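Local coordinates for beta-mannosidase (Trichoderma harzianum, PDB 4CVU), which probably hydrolyses terminal beta-linked mannose residues from the non-reducing ends of mannosides, as a fungal glycoside hydrolase of family 2, at residues A[233-238]-A[346-351]; A[249-254]-A[302-307]. All blocks are in the same frame, centred on the assembly; numbering follows the deposited sequence.

Contact 1: residues A[233-238]-A[346-351]; sequences IDIFRK and VGFRTI
I235 carries this contact by sending its two branches to different places on segment 346-351. CG1 lies beside the backbone N and anti to the carbonyl carbon (chi1 -60°), and the extended chi2 of 175° then carries CD1 out to V346, whose CG2 it meets at 3.6 Å. The same I235 CD1 stands over one face of the F348 ring, 4.3 Å from the centroid and 15° off the ring normal, a CH-pi contact displaced toward the rim. The other branch, I235 CG2, presses on the ring atom F348 CD2 at 3.5 Å, with CE2 almost as near. The isoleucine and phenylalanine side chains cross at about a right angle. An alanine here would lack both CD1 and CG2, and would probably leave a gap between V346 and the F348 ring and set the ring freer to shift. Around F348, W252 meets its ring edge-to-face and Y324 also packs against it.

Strand 227-237 is one end of the seven-stranded antiparallel sheet that makes up the immunoglobulin-like beta-sandwich domain of family 2 enzymes, with 340-346 at the other end; segment 346-351 continues from the latter into the chain leading to strand 351-354. No direct hydrogen bond crosses between the two segments. A water instead lies 2.9 Å from I235 O and as near R349 O, within hydrogen-bonding distance of both.

At the far end R237 CG, beside the backbone N, packs against T350 CG2 at 3.5 Å. T350 CG2 also lies at the edge of the guanidinium, near its plane, while R237 NH1 bonds to A250 O. T350 OG1 takes Q248 NE2 as its partner. At the opposite end, I233 CG2 reaches V346 CG1 at 4.1 Å.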
# COMPACT_ATOMS: atom_id res chain seq x y z
N ILE A 233 9.59 -30.18 36.36
CA ILE A 233 10.74 -30.09 37.27
C ILE A 233 10.44 -28.95 38.23
O ILE A 233 10.11 -27.81 37.78
CB ILE A 233 12.06 -29.77 36.56
CG1 ILE A 233 12.35 -30.77 35.41
CG2 ILE A 233 13.21 -29.78 37.55
CD1 ILE A 233 12.50 -32.21 35.83
N ASP A 234 10.51 -29.26 39.52
CA ASP A 234 10.21 -28.28 40.57
C ASP A 234 11.43 -28.25 41.49
O ASP A 234 11.70 -29.22 42.20
CB ASP A 234 8.95 -28.66 41.34
CG ASP A 234 8.37 -27.52 42.17
OD1 ASP A 234 8.73 -26.31 41.96
OD2 ASP A 234 7.54 -27.81 43.03
N ILE A 235 12.20 -27.17 41.38
CA ILE A 235 13.34 -26.95 42.24
C ILE A 235 12.95 -25.89 43.26
O ILE A 235 12.62 -24.75 42.89
CB ILE A 235 14.56 -26.52 41.46
CG1 ILE A 235 14.94 -27.61 40.45
CG2 ILE A 235 15.70 -26.30 42.42
CD1 ILE A 235 16.07 -27.24 39.54
N PHE A 236 12.95 -26.29 44.52
CA PHE A 236 12.53 -25.41 45.61
C PHE A 236 13.40 -25.65 46.85
O PHE A 236 14.19 -26.60 46.88
CB PHE A 236 11.05 -25.63 45.95
CG PHE A 236 10.69 -27.06 46.22
CD1 PHE A 236 10.52 -27.97 45.18
CD2 PHE A 236 10.52 -27.51 47.52
CE1 PHE A 236 10.19 -29.28 45.43
CE2 PHE A 236 10.20 -28.82 47.78
CZ PHE A 236 10.04 -29.71 46.73
N ARG A 237 13.28 -24.78 47.84
CA ARG A 237 13.97 -24.96 49.11
C ARG A 237 13.15 -25.93 49.94
O ARG A 237 11.91 -25.93 49.91
CB ARG A 237 14.12 -23.62 49.85
CG ARG A 237 15.03 -22.59 49.18
CD ARG A 237 16.50 -22.87 49.45
NE ARG A 237 17.40 -21.89 48.84
CZ ARG A 237 18.71 -21.82 49.06
NH1 ARG A 237 19.30 -22.66 49.90
NH2 ARG A 237 19.45 -20.89 48.46
N LYS A 238 13.84 -26.75 50.71
CA LYS A 238 13.14 -27.72 51.52
C LYS A 238 12.19 -26.98 52.49
O LYS A 238 12.56 -25.98 53.11
CB LYS A 238 14.14 -28.59 52.27
CG LYS A 238 13.51 -29.85 52.82
CD LYS A 238 14.51 -30.99 52.96
CE LYS A 238 13.82 -32.24 53.49
NZ LYS A 238 12.65 -32.60 52.62
N VAL A 346 17.32 -25.73 33.63
CA VAL A 346 16.74 -25.23 34.88
C VAL A 346 17.64 -24.23 35.62
O VAL A 346 18.80 -24.08 35.30
CB VAL A 346 16.40 -26.42 35.83
CG1 VAL A 346 15.49 -27.40 35.13
CG2 VAL A 346 17.66 -27.14 36.31
N GLY A 347 17.09 -23.58 36.64
CA GLY A 347 17.85 -22.70 37.52
C GLY A 347 17.53 -22.97 38.98
O GLY A 347 16.43 -23.45 39.31
N PHE A 348 18.49 -22.67 39.84
CA PHE A 348 18.31 -22.73 41.27
C PHE A 348 18.08 -21.33 41.77
O PHE A 348 19.01 -20.53 41.82
CB PHE A 348 19.53 -23.36 41.96
CG PHE A 348 19.65 -24.83 41.71
CD1 PHE A 348 20.27 -25.29 40.57
CD2 PHE A 348 19.14 -25.75 42.63
CE1 PHE A 348 20.38 -26.66 40.34
CE2 PHE A 348 19.24 -27.10 42.40
CZ PHE A 348 19.86 -27.56 41.26
N ARG A 349 16.82 -21.03 42.09
CA ARG A 349 16.46 -19.78 42.73
C ARG A 349 15.08 -19.85 43.33
O ARG A 349 14.29 -20.73 43.01
CB ARG A 349 16.54 -18.58 41.76
CG ARG A 349 15.95 -18.80 40.37
CD ARG A 349 14.46 -18.54 40.30
NE ARG A 349 13.72 -19.76 40.59
CZ ARG A 349 12.52 -20.04 40.09
NH1 ARG A 349 11.92 -19.21 39.26
NH2 ARG A 349 11.93 -21.18 40.43
N THR A 350 14.82 -18.94 44.25
CA THR A 350 13.49 -18.78 44.82
C THR A 350 12.94 -17.47 44.29
O THR A 350 13.66 -16.47 44.22
CB THR A 350 13.50 -18.75 46.36
OG1 THR A 350 14.21 -17.62 46.83
CG2 THR A 350 14.10 -20.06 46.92
N ILE A 351 11.68 -17.50 43.88
CA ILE A 351 10.96 -16.28 43.54
C ILE A 351 9.63 -16.26 44.24
O ILE A 351 8.80 -17.14 44.04
CB ILE A 351 10.82 -16.10 42.01
CG1 ILE A 351 10.15 -14.73 41.67
CG2 ILE A 351 10.07 -17.26 41.37
CD1 ILE A 351 11.01 -13.54 41.96
O HOH W 1 12.06 -22.14 44.10

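Contact 2: residues A[249-254]-A[302-307]; sequences TAPWVV and SVTIDA. With CD (cadmium ion), chain B.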
# COMPACT_ATOMS: atom_id res chain seq x y z
N THR A 249 18.65 -20.82 53.81
CA THR A 249 19.76 -21.65 54.31
C THR A 249 19.51 -23.15 54.11
O THR A 249 20.38 -23.95 54.37
CB THR A 249 20.03 -21.41 55.82
OG1 THR A 249 19.01 -22.04 56.59
CG2 THR A 249 20.08 -19.94 56.19
N ALA A 250 18.33 -23.52 53.63
CA ALA A 250 17.90 -24.90 53.54
C ALA A 250 18.38 -25.59 52.27
O ALA A 250 18.73 -24.93 51.30
CB ALA A 250 16.38 -24.98 53.63
N PRO A 251 18.42 -26.93 52.29
CA PRO A 251 18.82 -27.66 51.07
C PRO A 251 17.81 -27.55 49.90
O PRO A 251 16.62 -27.30 50.11
CB PRO A 251 18.95 -29.12 51.55
CG PRO A 251 18.22 -29.19 52.85
CD PRO A 251 18.24 -27.82 53.45
N TRP A 252 18.32 -27.73 48.69
CA TRP A 252 17.46 -27.72 47.49
C TRP A 252 16.80 -29.08 47.33
O TRP A 252 17.45 -30.10 47.55
CB TRP A 252 18.28 -27.38 46.25
CG TRP A 252 18.70 -25.96 46.19
CD1 TRP A 252 19.95 -25.46 46.43
CD2 TRP A 252 17.88 -24.84 45.86
NE1 TRP A 252 19.95 -24.09 46.28
CE2 TRP A 252 18.69 -23.68 45.94
CE3 TRP A 252 16.53 -24.70 45.52
CZ2 TRP A 252 18.19 -22.41 45.67
CZ3 TRP A 252 16.04 -23.43 45.26
CH2 TRP A 252 16.87 -22.30 45.34
N VAL A 253 15.52 -29.12 46.98
CA VAL A 253 14.88 -30.35 46.56
C VAL A 253 14.61 -30.21 45.07
O VAL A 253 14.03 -29.20 44.64
CB VAL A 253 13.57 -30.62 47.30
CG1 VAL A 253 12.96 -31.95 46.84
CG2 VAL A 253 13.78 -30.63 48.81
N VAL A 254 15.07 -31.19 44.30
CA VAL A 254 14.77 -31.31 42.89
C VAL A 254 13.74 -32.42 42.70
O VAL A 254 14.03 -33.57 42.95
CB VAL A 254 16.03 -31.66 42.09
CG1 VAL A 254 15.71 -31.81 40.60
CG2 VAL A 254 17.11 -30.60 42.31
N SER A 302 12.28 -37.66 43.50
CA SER A 302 12.98 -36.47 43.95
C SER A 302 14.36 -36.75 44.50
O SER A 302 14.72 -37.90 44.77
CB SER A 302 12.16 -35.71 44.99
OG SER A 302 12.30 -36.26 46.27
N VAL A 303 15.13 -35.68 44.69
CA VAL A 303 16.45 -35.77 45.31
C VAL A 303 16.78 -34.47 46.01
O VAL A 303 16.34 -33.40 45.58
CB VAL A 303 17.55 -36.10 44.27
CG1 VAL A 303 17.72 -35.01 43.26
CG2 VAL A 303 18.87 -36.38 44.96
N THR A 304 17.52 -34.56 47.11
CA THR A 304 17.85 -33.36 47.89
C THR A 304 19.34 -33.06 47.73
O THR A 304 20.13 -33.97 47.73
CB THR A 304 17.43 -33.57 49.36
OG1 THR A 304 16.04 -33.86 49.36
CG2 THR A 304 17.68 -32.33 50.23
N ILE A 305 19.68 -31.78 47.59
CA ILE A 305 21.06 -31.32 47.34
C ILE A 305 21.50 -30.25 48.35
O ILE A 305 20.71 -29.37 48.71
CB ILE A 305 21.22 -30.78 45.91
CG1 ILE A 305 20.80 -31.84 44.89
CG2 ILE A 305 22.66 -30.35 45.66
CD1 ILE A 305 20.80 -31.36 43.43
N ASP A 306 22.76 -30.31 48.78
CA ASP A 306 23.24 -29.41 49.81
C ASP A 306 23.12 -27.98 49.31
O ASP A 306 23.49 -27.67 48.18
CB ASP A 306 24.70 -29.73 50.14
CG ASP A 306 25.21 -28.96 51.33
OD1 ASP A 306 24.60 -27.92 51.69
OD2 ASP A 306 26.24 -29.43 51.90
N ALA A 307 22.62 -27.12 50.19
CA ALA A 307 22.45 -25.69 49.90
C ALA A 307 23.71 -25.04 49.34
O ALA A 307 23.64 -24.07 48.60
CB ALA A 307 22.00 -24.96 51.15
CD CD B . 26.54 -27.45 53.11
O HOH W 2 22.70 -22.82 46.51
O HOH W 3 26.64 -25.04 53.29
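The W252 indole meets A307 obliquely, CD1 being 4.3 Å from A307 CA, and has water 2 in the ring plane at its edge. That water accepts from W252 NE1 at 3.0 Å and donates to A307 O, so it pins the indole nitrogen to the backbone just beyond strand 298-305. Elsewhere round the indole, I235, R237, P310 and L312 touch it.

The backbones pair antiparallel. W252 and I305 form a hydrogen-bonded pair: I305 N gives W252 O a bond of 2.8 Å at 167°, while the return bond from W252 N to I305 O is more bent, at 141°. V254 and V303 repeat this pattern, and V253 faces T304 as the non-hydrogen-bonded pair between them.

On the face shared by W252, V254, V303 and I305, the extended chi2 of I305 (175°) brings CD1 to V254 CG2 at 3.9 Å. On the other face V253 CG2 lies 4.0 Å from T304 OG1; just before the strand, P251 CB packs against T304 CG2 at 3.7 Å. Past the paired strands, A307 CB sits 3.3 Å from A250 O. Next to it D306 binds the cadmium ion through both carboxylate oxygens, OD1 and OD2, with water 3 as a further ligand.

This pairing of strands 252-261 and 298-305, with W252, V254, V303 and I305 on one face, belongs to the sheet of the immunoglobulin-like beta-sandwich domain of family 2 glycosidases.

From the N terminus, strand 227-237 supplies the first segment of contact 1 and, after the connection 238-251, is followed by strand 252-261, its neighbour in the sheet, which opens contact 2. Contact 2 closes a loop of 47 residues when strand 298-305 returns; the chain then runs through 324-332 and 340-346 before contact 1 closes the larger loop of 107 residues. Contact 2 is therefore nested inside contact 1, without crossing, and their centres lie 9 Å apart. They meet where F236 O approaches V253 N at 2.9 Å, a probable hydrogen bond. Contact 2 joins neighbouring strands, whereas contact 1 ties one outermost strand to the chain leaving the other, toward strand 351-354 of the next sheet.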